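Local atomic coordinates of exocyst complex component EXO70 (Saccharomyces cerevisiae, PDB entry 2B1E), a protein that takes part in secretion as a subunit of the exocyst complex, which tethers secretory vesicles to sites of exocytosis, and plays a role in assembling that complex. Residues Tyr89-Leu94 and Val144-Lys149; Phe112-Tyr115 and Gln119-Ala122; Ile138-Leu143 and Leu213-Ser218; Leu197-Tyr202 and Glu207-Val212. All blocks are in the same frame, centred on the assembly; numbering follows the deposited sequence.

Contact 1 of 4, residues Tyr89-Leu94 and Val144-Lys149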
loop_
_atom_site.group_PDB
_atom_site.type_symbol
_atom_site.label_atom_id
_atom_site.label_comp_id
_atom_site.label_asym_id
_atom_site.label_seq_id
_atom_site.Cartn_x
_atom_site.Cartn_y
_atom_site.Cartn_z
ATOM N N TYR A 89 20.411 12.097 43.586
ATOM C CA TYR A 89 21.073 10.833 43.280
ATOM C C TYR A 89 20.266 10.024 42.258
ATOM O O TYR A 89 20.830 9.406 41.351
ATOM C CB TYR A 89 21.230 10.023 44.569
ATOM C CG TYR A 89 22.235 8.898 44.486
ATOM C CD1 TYR A 89 23.595 9.145 44.638
ATOM C CD2 TYR A 89 21.819 7.582 44.294
ATOM C CE1 TYR A 89 24.524 8.106 44.609
ATOM C CE2 TYR A 89 22.726 6.542 44.264
ATOM C CZ TYR A 89 24.082 6.810 44.426
ATOM O OH TYR A 89 24.979 5.778 44.437
ATOM N N PHE A 90 18.949 10.016 42.440
ATOM C CA PHE A 90 18.021 9.309 41.557
ATOM C C PHE A 90 18.128 9.872 40.132
ATOM O O PHE A 90 18.305 9.133 39.156
ATOM C CB PHE A 90 16.593 9.501 42.091
ATOM C CG PHE A 90 15.528 8.707 41.359
ATOM C CD1 PHE A 90 15.407 7.328 41.539
ATOM C CD2 PHE A 90 14.594 9.359 40.550
ATOM C CE1 PHE A 90 14.361 6.611 40.928
ATOM C CE2 PHE A 90 13.548 8.654 39.934
ATOM C CZ PHE A 90 13.434 7.277 40.127
ATOM N N ILE A 91 18.015 11.187 40.033
ATOM C CA ILE A 91 18.081 11.893 38.757
ATOM C C ILE A 91 19.452 11.702 38.098
ATOM O O ILE A 91 19.568 11.586 36.877
ATOM C CB ILE A 91 17.809 13.402 38.979
ATOM C CG1 ILE A 91 16.344 13.608 39.405
ATOM C CG2 ILE A 91 18.087 14.176 37.716
ATOM C CD1 ILE A 91 16.019 15.035 39.865
ATOM N N SER A 92 20.493 11.663 38.913
ATOM C CA SER A 92 21.826 11.482 38.376
ATOM C C SER A 92 21.968 10.117 37.688
ATOM O O SER A 92 22.492 10.026 36.579
ATOM C CB SER A 92 22.858 11.618 39.495
ATOM O OG SER A 92 24.148 11.389 38.986
ATOM N N ILE A 93 21.509 9.057 38.349
ATOM C CA ILE A 93 21.593 7.723 37.768
ATOM C C ILE A 93 20.812 7.678 36.458
ATOM O O ILE A 93 21.289 7.143 35.452
ATOM C CB ILE A 93 21.024 6.655 38.724
ATOM C CG1 ILE A 93 21.930 6.515 39.944
ATOM C CG2 ILE A 93 20.919 5.313 38.019
ATOM C CD1 ILE A 93 21.453 5.487 40.948
ATOM N N LEU A 94 19.609 8.244 36.470
ATOM C CA LEU A 94 18.778 8.260 35.276
ATOM C C LEU A 94 19.484 8.975 34.127
ATOM O O LEU A 94 19.335 8.597 32.962
ATOM C CB LEU A 94 17.433 8.940 35.560
ATOM C CG LEU A 94 16.453 8.176 36.461
ATOM C CD1 LEU A 94 15.207 9.016 36.721
ATOM C CD2 LEU A 94 16.077 6.863 35.799
ATOM N N VAL A 144 9.330 9.843 35.063
ATOM C CA VAL A 144 8.711 10.114 33.767
ATOM C C VAL A 144 9.358 11.297 33.060
ATOM O O VAL A 144 9.696 11.214 31.879
ATOM C CB VAL A 144 7.202 10.407 33.928
ATOM C CG1 VAL A 144 6.629 10.963 32.633
ATOM C CG2 VAL A 144 6.483 9.143 34.335
ATOM N N GLY A 145 9.523 12.390 33.794
ATOM C CA GLY A 145 10.112 13.589 33.226
ATOM C C GLY A 145 11.511 13.381 32.686
ATOM O O GLY A 145 11.818 13.817 31.580
ATOM N N GLU A 146 12.360 12.710 33.454
ATOM C CA GLU A 146 13.732 12.478 33.026
ATOM C C GLU A 146 13.832 11.541 31.824
ATOM O O GLU A 146 14.614 11.788 30.908
ATOM C CB GLU A 146 14.568 11.924 34.182
ATOM C CG GLU A 146 14.807 12.910 35.321
ATOM C CD GLU A 146 15.352 14.250 34.841
ATOM O OE1 GLU A 146 16.411 14.275 34.177
ATOM O OE2 GLU A 146 14.717 15.285 35.133
ATOM N N ARG A 147 13.046 10.471 31.825
ATOM C CA ARG A 147 13.068 9.520 30.726
ATOM C C ARG A 147 12.556 10.111 29.416
ATOM O O ARG A 147 13.200 9.969 28.379
ATOM C CB ARG A 147 12.255 8.271 31.079
ATOM C CG ARG A 147 12.904 7.373 32.128
ATOM C CD ARG A 147 14.241 6.840 31.632
ATOM N NE ARG A 147 14.101 6.177 30.338
ATOM C CZ ARG A 147 15.122 5.788 29.579
ATOM N NH1 ARG A 147 16.371 5.993 29.980
ATOM N NH2 ARG A 147 14.894 5.200 28.415
ATOM N N SER A 148 11.407 10.778 29.455
ATOM C CA SER A 148 10.860 11.343 28.229
ATOM C C SER A 148 11.751 12.447 27.661
ATOM O O SER A 148 11.790 12.653 26.451
ATOM C CB SER A 148 9.424 11.854 28.448
ATOM O OG SER A 148 9.369 12.847 29.447
ATOM N N LYS A 149 12.480 13.149 28.521
ATOM C CA LYS A 149 13.365 14.196 28.030
ATOM C C LYS A 149 14.542 13.570 27.285
ATOM O O LYS A 149 14.903 14.010 26.194
ATOM C CB LYS A 149 13.872 15.072 29.181
ATOM C CG LYS A 149 12.800 15.976 29.779
ATOM C CD LYS A 149 13.388 17.043 30.700
ATOM C CE LYS A 149 14.101 16.448 31.913
ATOM N NZ LYS A 149 15.404 15.800 31.561
#

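Contact 2 of 4, residues Phe112-Tyr115 and Gln119-Ala122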
loop_
_atom_site.group_PDB
_atom_site.type_symbol
_atom_site.label_atom_id
_atom_site.label_comp_id
_atom_site.label_asym_id
_atom_site.label_seq_id
_atom_site.Cartn_x
_atom_site.Cartn_y
_atom_site.Cartn_z
ATOM N N PHE A 112 20.398 -0.302 22.152
ATOM C CA PHE A 112 20.493 1.003 22.783
ATOM C C PHE A 112 21.134 0.848 24.160
ATOM O O PHE A 112 21.191 -0.251 24.708
ATOM C CB PHE A 112 19.105 1.632 22.924
ATOM C CG PHE A 112 18.465 1.989 21.612
ATOM C CD1 PHE A 112 19.198 1.954 20.427
ATOM C CD2 PHE A 112 17.134 2.392 21.563
ATOM C CE1 PHE A 112 18.614 2.319 19.216
ATOM C CE2 PHE A 112 16.541 2.758 20.356
ATOM C CZ PHE A 112 17.282 2.722 19.182
ATOM N N PRO A 113 21.645 1.944 24.728
ATOM C CA PRO A 113 22.266 1.833 26.053
ATOM C C PRO A 113 21.182 1.479 27.062
ATOM O O PRO A 113 20.008 1.774 26.839
ATOM C CB PRO A 113 22.818 3.236 26.300
ATOM C CG PRO A 113 23.021 3.785 24.929
ATOM C CD PRO A 113 21.816 3.295 24.177
ATOM N N TYR A 114 21.570 0.847 28.164
ATOM C CA TYR A 114 20.607 0.489 29.202
ATOM C C TYR A 114 21.318 0.505 30.549
ATOM O O TYR A 114 22.499 0.182 30.628
ATOM C CB TYR A 114 20.025 -0.899 28.946
ATOM C CG TYR A 114 18.782 -1.196 29.760
ATOM C CD1 TYR A 114 17.599 -0.490 29.548
ATOM C CD2 TYR A 114 18.789 -2.189 30.737
ATOM C CE1 TYR A 114 16.446 -0.771 30.289
ATOM C CE2 TYR A 114 17.650 -2.478 31.483
ATOM C CZ TYR A 114 16.484 -1.769 31.253
ATOM O OH TYR A 114 15.359 -2.069 31.979
ATOM N N TYR A 115 20.601 0.889 31.602
ATOM C CA TYR A 115 21.178 0.952 32.943
ATOM C C TYR A 115 21.708 -0.402 33.388
ATOM O O TYR A 115 21.163 -1.439 33.025
ATOM C CB TYR A 115 20.128 1.432 33.942
ATOM C CG TYR A 115 19.537 2.779 33.590
ATOM C CD1 TYR A 115 20.316 3.940 33.643
ATOM C CD2 TYR A 115 18.203 2.895 33.202
ATOM C CE1 TYR A 115 19.776 5.190 33.318
ATOM C CE2 TYR A 115 17.654 4.142 32.877
ATOM C CZ TYR A 115 18.445 5.279 32.940
ATOM O OH TYR A 115 17.893 6.509 32.657
ATOM N N GLN A 119 22.385 -0.233 38.975
ATOM C CA GLN A 119 21.707 1.061 38.889
ATOM C C GLN A 119 20.193 0.820 38.976
ATOM O O GLN A 119 19.481 1.560 39.649
ATOM C CB GLN A 119 22.049 1.785 37.577
ATOM C CG GLN A 119 23.510 2.252 37.462
ATOM C CD GLN A 119 23.795 2.918 36.130
ATOM O OE1 GLN A 119 23.396 2.409 35.077
ATOM N NE2 GLN A 119 24.490 4.055 36.163
ATOM N N LEU A 120 19.710 -0.221 38.300
ATOM C CA LEU A 120 18.287 -0.550 38.341
ATOM C C LEU A 120 17.908 -0.815 39.797
ATOM O O LEU A 120 16.845 -0.391 40.269
ATOM C CB LEU A 120 17.996 -1.780 37.468
ATOM C CG LEU A 120 18.177 -1.571 35.959
ATOM C CD1 LEU A 120 18.103 -2.900 35.234
ATOM C CD2 LEU A 120 17.106 -0.614 35.439
ATOM N N GLY A 121 18.798 -1.504 40.508
ATOM C CA GLY A 121 18.557 -1.790 41.910
ATOM C C GLY A 121 18.372 -0.513 42.713
ATOM O O GLY A 121 17.419 -0.391 43.487
ATOM N N ALA A 122 19.291 0.435 42.534
ATOM C CA ALA A 122 19.239 1.717 43.235
ATOM C C ALA A 122 17.990 2.520 42.869
ATOM O O ALA A 122 17.358 3.133 43.730
ATOM C CB ALA A 122 20.499 2.545 42.917
#

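Contact 3 of 4, residues Ile138-Leu143 and Leu213-Ser218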
loop_
_atom_site.group_PDB
_atom_site.type_symbol
_atom_site.label_atom_id
_atom_site.label_comp_id
_atom_site.label_asym_id
_atom_site.label_seq_id
_atom_site.Cartn_x
_atom_site.Cartn_y
_atom_site.Cartn_z
ATOM N N ILE A 138 5.191 12.050 43.234
ATOM C CA ILE A 138 6.321 12.961 43.082
ATOM C C ILE A 138 7.542 12.297 42.431
ATOM O O ILE A 138 8.100 12.813 41.460
ATOM C CB ILE A 138 6.724 13.542 44.466
ATOM C CG1 ILE A 138 5.504 14.192 45.125
ATOM C CG2 ILE A 138 7.834 14.567 44.308
ATOM C CD1 ILE A 138 5.683 14.513 46.596
ATOM N N ILE A 139 7.961 11.149 42.951
ATOM C CA ILE A 139 9.124 10.483 42.371
ATOM C C ILE A 139 8.760 9.894 41.006
ATOM O O ILE A 139 9.612 9.764 40.123
ATOM C CB ILE A 139 9.689 9.389 43.335
ATOM C CG1 ILE A 139 11.057 8.921 42.840
ATOM C CG2 ILE A 139 8.739 8.220 43.442
ATOM C CD1 ILE A 139 12.108 10.001 42.871
ATOM N N GLN A 140 7.487 9.567 40.814
ATOM C CA GLN A 140 7.052 9.025 39.531
ATOM C C GLN A 140 7.151 10.114 38.450
ATOM O O GLN A 140 7.613 9.843 37.340
ATOM C CB GLN A 140 5.615 8.504 39.631
ATOM C CG GLN A 140 5.126 7.807 38.373
ATOM C CD GLN A 140 3.729 7.246 38.540
ATOM O OE1 GLN A 140 3.455 6.521 39.496
ATOM N NE2 GLN A 140 2.840 7.573 37.604
ATOM N N ASP A 141 6.728 11.338 38.781
ATOM C CA ASP A 141 6.808 12.457 37.834
ATOM C C ASP A 141 8.265 12.750 37.453
ATOM O O ASP A 141 8.555 13.107 36.310
ATOM C CB ASP A 141 6.166 13.723 38.411
ATOM C CG ASP A 141 4.651 13.601 38.568
ATOM O OD1 ASP A 141 4.005 12.898 37.758
ATOM O OD2 ASP A 141 4.106 14.229 39.500
ATOM N N ILE A 142 9.177 12.593 38.408
ATOM C CA ILE A 142 10.603 12.799 38.149
ATOM C C ILE A 142 11.100 11.711 37.198
ATOM O O ILE A 142 11.800 11.999 36.219
ATOM C CB ILE A 142 11.428 12.768 39.469
ATOM C CG1 ILE A 142 11.199 14.062 40.244
ATOM C CG2 ILE A 142 12.932 12.625 39.165
ATOM C CD1 ILE A 142 11.639 14.013 41.691
ATOM N N LEU A 143 10.732 10.459 37.477
ATOM C CA LEU A 143 11.128 9.354 36.611
ATOM C C LEU A 143 10.635 9.633 35.192
ATOM O O LEU A 143 11.415 9.659 34.241
ATOM C CB LEU A 143 10.526 8.033 37.095
ATOM C CG LEU A 143 10.724 6.807 36.185
ATOM C CD1 LEU A 143 12.211 6.530 35.990
ATOM C CD2 LEU A 143 10.042 5.575 36.801
ATOM N N LEU A 213 4.406 3.915 32.080
ATOM C CA LEU A 213 4.822 3.700 30.699
ATOM C C LEU A 213 4.052 4.618 29.748
ATOM O O LEU A 213 4.619 5.150 28.799
ATOM C CB LEU A 213 4.617 2.233 30.302
ATOM C CG LEU A 213 5.078 1.853 28.891
ATOM C CD1 LEU A 213 6.589 2.070 28.759
ATOM C CD2 LEU A 213 4.724 0.399 28.609
ATOM N N SER A 214 2.760 4.805 30.003
ATOM C CA SER A 214 1.943 5.672 29.158
ATOM C C SER A 214 2.473 7.108 29.171
ATOM O O SER A 214 2.689 7.714 28.122
ATOM C CB SER A 214 0.485 5.662 29.630
ATOM O OG SER A 214 -0.289 6.624 28.925
ATOM N N GLN A 215 2.697 7.642 30.364
ATOM C CA GLN A 215 3.198 9.002 30.513
ATOM C C GLN A 215 4.535 9.248 29.820
ATOM O O GLN A 215 4.825 10.365 29.393
ATOM C CB GLN A 215 3.316 9.342 31.996
ATOM C CG GLN A 215 1.970 9.575 32.655
ATOM C CD GLN A 215 2.106 9.904 34.117
ATOM O OE1 GLN A 215 2.239 9.012 34.959
ATOM N NE2 GLN A 215 2.096 11.192 34.432
ATOM N N ILE A 216 5.349 8.205 29.711
ATOM C CA ILE A 216 6.651 8.325 29.065
ATOM C C ILE A 216 6.541 8.186 27.547
ATOM O O ILE A 216 7.206 8.901 26.802
ATOM C CB ILE A 216 7.637 7.247 29.606
ATOM C CG1 ILE A 216 7.993 7.558 31.064
ATOM C CG2 ILE A 216 8.900 7.202 28.757
ATOM C CD1 ILE A 216 8.778 6.463 31.749
ATOM N N LEU A 217 5.691 7.276 27.090
ATOM C CA LEU A 217 5.529 7.038 25.657
ATOM C C LEU A 217 4.600 8.009 24.922
ATOM O O LEU A 217 4.794 8.274 23.737
ATOM C CB LEU A 217 5.041 5.605 25.422
ATOM C CG LEU A 217 5.900 4.443 25.938
ATOM C CD1 LEU A 217 5.228 3.126 25.573
ATOM C CD2 LEU A 217 7.281 4.500 25.325
ATOM N N SER A 218 3.601 8.545 25.613
ATOM C CA SER A 218 2.657 9.453 24.963
ATOM C C SER A 218 3.296 10.637 24.239
ATOM O O SER A 218 2.924 10.946 23.104
ATOM C CB SER A 218 1.614 9.944 25.969
ATOM O OG SER A 218 0.771 8.868 26.350
#

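Contact 4 of 4, residues Leu197-Tyr202 and Glu207-Val212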
loop_
_atom_site.group_PDB
_atom_site.type_symbol
_atom_site.label_atom_id
_atom_site.label_comp_id
_atom_site.label_asym_id
_atom_site.label_seq_id
_atom_site.Cartn_x
_atom_site.Cartn_y
_atom_site.Cartn_z
ATOM N N LEU A 197 12.209 -1.427 31.001
ATOM C CA LEU A 197 12.597 -0.597 32.142
ATOM C C LEU A 197 11.533 -0.597 33.227
ATOM O O LEU A 197 11.824 -0.895 34.385
ATOM C CB LEU A 197 12.860 0.847 31.704
ATOM C CG LEU A 197 13.382 1.764 32.824
ATOM C CD1 LEU A 197 14.725 1.243 33.314
ATOM C CD2 LEU A 197 13.529 3.189 32.323
ATOM N N VAL A 198 10.299 -0.258 32.862
ATOM C CA VAL A 198 9.228 -0.240 33.848
ATOM C C VAL A 198 9.077 -1.628 34.474
ATOM O O VAL A 198 8.891 -1.747 35.681
ATOM C CB VAL A 198 7.877 0.197 33.222
ATOM C CG1 VAL A 198 6.745 -0.060 34.204
ATOM C CG2 VAL A 198 7.926 1.683 32.873
ATOM N N ASP A 199 9.148 -2.673 33.657
ATOM C CA ASP A 199 9.033 -4.028 34.182
ATOM C C ASP A 199 10.198 -4.313 35.127
ATOM O O ASP A 199 10.035 -5.017 36.123
ATOM C CB ASP A 199 9.034 -5.060 33.052
ATOM C CG ASP A 199 7.701 -5.138 32.331
ATOM O OD1 ASP A 199 6.733 -4.503 32.805
ATOM O OD2 ASP A 199 7.624 -5.837 31.300
ATOM N N ASP A 200 11.374 -3.770 34.813
ATOM C CA ASP A 200 12.544 -3.993 35.659
ATOM C C ASP A 200 12.483 -3.193 36.959
ATOM O O ASP A 200 12.929 -3.656 38.006
ATOM C CB ASP A 200 13.847 -3.604 34.928
ATOM C CG ASP A 200 14.382 -4.710 34.020
ATOM O OD1 ASP A 200 13.918 -5.869 34.110
ATOM O OD2 ASP A 200 15.295 -4.412 33.219
ATOM N N LEU A 201 11.918 -1.998 36.889
ATOM C CA LEU A 201 11.866 -1.106 38.045
ATOM C C LEU A 201 10.825 -1.368 39.126
ATOM O O LEU A 201 11.049 -1.030 40.286
ATOM C CB LEU A 201 11.720 0.338 37.561
ATOM C CG LEU A 201 12.911 0.942 36.802
ATOM C CD1 LEU A 201 12.584 2.365 36.385
ATOM C CD2 LEU A 201 14.155 0.932 37.701
ATOM N N TYR A 202 9.698 -1.964 38.760
ATOM C CA TYR A 202 8.631 -2.211 39.734
ATOM C C TYR A 202 8.378 -3.687 39.955
ATOM O O TYR A 202 8.954 -4.532 39.272
ATOM C CB TYR A 202 7.331 -1.568 39.248
ATOM C CG TYR A 202 7.368 -0.064 39.215
ATOM C CD1 TYR A 202 7.082 0.678 40.352
ATOM C CD2 TYR A 202 7.690 0.616 38.046
ATOM C CE1 TYR A 202 7.112 2.064 40.325
ATOM C CE2 TYR A 202 7.722 2.002 38.010
ATOM C CZ TYR A 202 7.433 2.718 39.153
ATOM O OH TYR A 202 7.466 4.091 39.129
ATOM N N GLU A 207 0.296 -1.745 40.216
ATOM C CA GLU A 207 -0.808 -1.075 39.540
ATOM C C GLU A 207 -0.469 0.085 38.612
ATOM O O GLU A 207 -1.066 0.219 37.550
ATOM C CB GLU A 207 -1.829 -0.608 40.586
ATOM C CG GLU A 207 -2.854 0.408 40.092
ATOM C CD GLU A 207 -2.425 1.848 40.334
ATOM O OE1 GLU A 207 -2.369 2.269 41.515
ATOM O OE2 GLU A 207 -2.138 2.561 39.346
ATOM N N SER A 208 0.480 0.923 39.010
ATOM C CA SER A 208 0.838 2.091 38.217
ATOM C C SER A 208 1.735 1.854 37.000
ATOM O O SER A 208 2.012 2.791 36.247
ATOM C CB SER A 208 1.491 3.132 39.126
ATOM O OG SER A 208 2.617 2.582 39.783
ATOM N N LYS A 209 2.182 0.617 36.798
ATOM C CA LYS A 209 3.063 0.311 35.675
ATOM C C LYS A 209 2.569 0.822 34.326
ATOM O O LYS A 209 3.264 1.593 33.656
ATOM C CB LYS A 209 3.325 -1.196 35.592
ATOM C CG LYS A 209 4.272 -1.717 36.658
ATOM C CD LYS A 209 4.389 -3.238 36.617
ATOM C CE LYS A 209 5.049 -3.728 35.347
ATOM N NZ LYS A 209 5.118 -5.218 35.308
ATOM N N PRO A 210 1.366 0.401 33.896
ATOM C CA PRO A 210 0.913 0.906 32.598
ATOM C C PRO A 210 0.790 2.426 32.551
ATOM O O PRO A 210 1.033 3.036 31.516
ATOM C CB PRO A 210 -0.422 0.182 32.382
ATOM C CG PRO A 210 -0.876 -0.155 33.755
ATOM C CD PRO A 210 0.393 -0.549 34.462
ATOM N N HIS A 211 0.436 3.035 33.677
ATOM C CA HIS A 211 0.301 4.486 33.738
ATOM C C HIS A 211 1.661 5.159 33.516
ATOM O O HIS A 211 1.781 6.091 32.722
ATOM C CB HIS A 211 -0.290 4.895 35.090
ATOM C CG HIS A 211 -0.444 6.375 35.264
ATOM N ND1 HIS A 211 -1.163 7.158 34.387
ATOM C CD2 HIS A 211 0.015 7.210 36.225
ATOM C CE1 HIS A 211 -1.141 8.414 34.800
ATOM N NE2 HIS A 211 -0.433 8.473 35.914
ATOM N N VAL A 212 2.681 4.667 34.214
ATOM C CA VAL A 212 4.032 5.202 34.099
ATOM C C VAL A 212 4.501 5.109 32.654
ATOM O O VAL A 212 4.932 6.101 32.070
ATOM C CB VAL A 212 5.024 4.425 35.011
ATOM C CG1 VAL A 212 6.446 4.880 34.759
ATOM C CG2 VAL A 212 4.672 4.649 36.476
HETATM O O HOH W 1 7.473 -5.537 36.792
HETATM O O HOH W 2 5.005 4.513 40.099
#

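Contact 1 of 4, residues Tyr89-Leu94 and Val144-Lys149
Glu146 meets Leu94 and Ile91 along two different parts of its side chain, and lies at about a right angle to each. The methylenes at its base meet Leu94: Leu94 CD1 approaches Glu146 CB to 3.9 Å, with Glu146 CG slightly farther. The same two residues mark the closest backbone approach, their CA atoms being 7.0 Å apart. Rotation about CB-CG bends the chain of Glu146 (chi2 -51°), and this bend carries the carboxylate back beside Ile91, whose CG2 methyl sits 3.9 Å from Glu146 OE1. Ile91 can present that methyl because CG2 stands anti to the backbone N, while CG1 is anti to the carbonyl carbon. No hydrogen bond joins the two segments, so the link between helices 66-94 and 136-155 here is one of packing. The carboxylate finds its charge partner one helical turn on, where Lys149 NZ lies 3.2 Å from Glu146 OE1 in a salt bridge and comes from above the carboxylate plane, 55° out of it. Around this patch, Leu94 also packs on Leu143 and Leu123, while Arg147 forms a salt bridge with Glu194 of helix 180-201. The chemistry is thus divided: the aliphatic part of Glu146 extends the apolar helix interface, and its acid group, next to a methyl, is probably stabilised as a carboxylate by Lys149.

Contact 2 of 4, residues Phe112-Tyr115 and Gln119-Ala122
The junction between the loop after helix 102-108 and the first turns of helix 117-132 is formed here, as Tyr114 and Tyr115 fold against Gln119 and Leu120. Leu120 lays one methyl on each tyrosine: CD1 lies 3.8 Å from Tyr114 CE2 and CD2 3.9 Å from Tyr115 CB. Tyr114 and Leu120 cross at about a right angle. Gln119 approaches Tyr115 with its amide oxygen, OE1, which is 3.4 Å from Tyr115 CA and lies in the plane of the Tyr115 ring, at its edge. Ring and amide planes are 69° apart, so the two flat groups do not stack. That oxygen also accepts a hydrogen bond from Glu116 N, linking the third helix residue back to the one before the helix, the side-chain-to-backbone half of a capping-box pattern. Tyr114 OH bonds Asp200 of helix 180-201, and Tyr115 OH bonds Leu94 O and Arg147 NH1. Tyr115 is turned that way by a chi1 of -57°, which sets CG beside its own backbone N. No hydrogen bond crosses the contact; Leu120 packs by apolar contacts and Gln119 OE1 against CH groups of Tyr115, while the tyrosine hydroxyls tie the loop to helices 66-94, 136-155 and 180-201.

Contact 3 of 4, residues Ile138-Leu143 and Leu213-Ser218
Gln215 reaches across from helix 209-233 to Gln140 and Asp141 on helix 136-155, bridging backbones whose nearest CA atoms, those of Asp141 and Gln215, are 8.9 Å apart. Its CB already points toward the other helix and packs on the CG1 methyl of Val144, 3.7 Å away. From there the chain runs out fully extended, so CG and CD act as a spacer that delivers the amide to the facing helix. At the tip the two amide atoms part. Gln215 OE1 accepts a hydrogen bond of 3.1 Å from Gln140 NE2. Gln140 NE2 comes almost head-on to the Gln215 carbonyl, at a C=O...N angle of 161°, and the acceptor lies in the amide plane of Gln140. The N-H...O angle of 139° nevertheless shows that the bond is bent. Gln215 NE2 faces Asp141 OD1 at 4.2 Å, which is a loose approach and not a bond.

The planes of the two amides are 73° apart, so they meet at one N-H and one oxygen and do not stack. Gln140 gets there with its own CG anti to the backbone N and an extended chain, and its amide also rests on Val212 and His211. The buried Leu143 and Ile216 come no closer to the facing segment than 4.8 Å, and Leu143 packs instead on Leu94 and Tyr202. A single polar side-chain bridge beside apolar packing thus joins two helices of the elongated, all-helical rod that characterises Exo70.

Contact 4 of 4, residues Leu197-Tyr202 and Glu207-Val212
Val198 and Lys209 form the closest backbone pair, with CA atoms 6.5 Å apart, and their side chains touch through Val198 CG1 and Lys209 CG at 3.9 Å. The other branch of Val198 meets the next helical turn, where its CG2 lies 4.0 Å from Val212 CG1. Tyr202 closes this apolar patch: its CB rests on Lys209 CG, and its hydroxyl oxygen sits 3.9 Å from Val212 CG2.

The ammonium end lies farther out. Lys209 bends at chi3 (66°), which turns CE and NZ toward Asp199, and NZ forms a salt bridge with Asp199 OD1 at 3.1 Å, though as a hydrogen bond it is weak. Lys209 NZ also donates to Gln204 O in the connecting loop and to water 1, 2.8 Å away, and that water donates to Asp199 O. The amine therefore gathers the end of one helix and the loop around a single charge. A second water links Tyr202 OH, at 2.7 Å, with Ser208 OG.

In the next shell, Tyr202 packs on Leu143 and Leu127, and Val212 on Gln140, so helices 136-155 and 117-132 pack against the patch. Tyr202 is the first residue to leave helical geometry after helix 180-201, and helix 209-233 begins only seven residues later; the arrangement is a helical hairpin whose short loop is bonded by Lys209 NZ and whose helices pack through Val198, Val212, Tyr202 and the Lys209 methylenes.

Overall arrangement
Following the chain from the N terminus, helix 66-94 supplies the first half of contact 1, and helix 136-155 returns to it some 50 residues later. Contact 2 falls within that excursion, a short local closure of the loop leading into helix 117-132. Contact 3 starts on helix 136-155 just before the second half of contact 1, so the two cross, and it closes a longer loop on helix 209-233. Within that longer loop lies contact 4, the turn between helices 180-201 and 209-233. Contacts 2 and 3 do not touch, but contacts 1 and 4 lie against both. Together they tie helices 66-94, 117-132, 136-155, 180-201 and 209-233 into one region of the elongated rod.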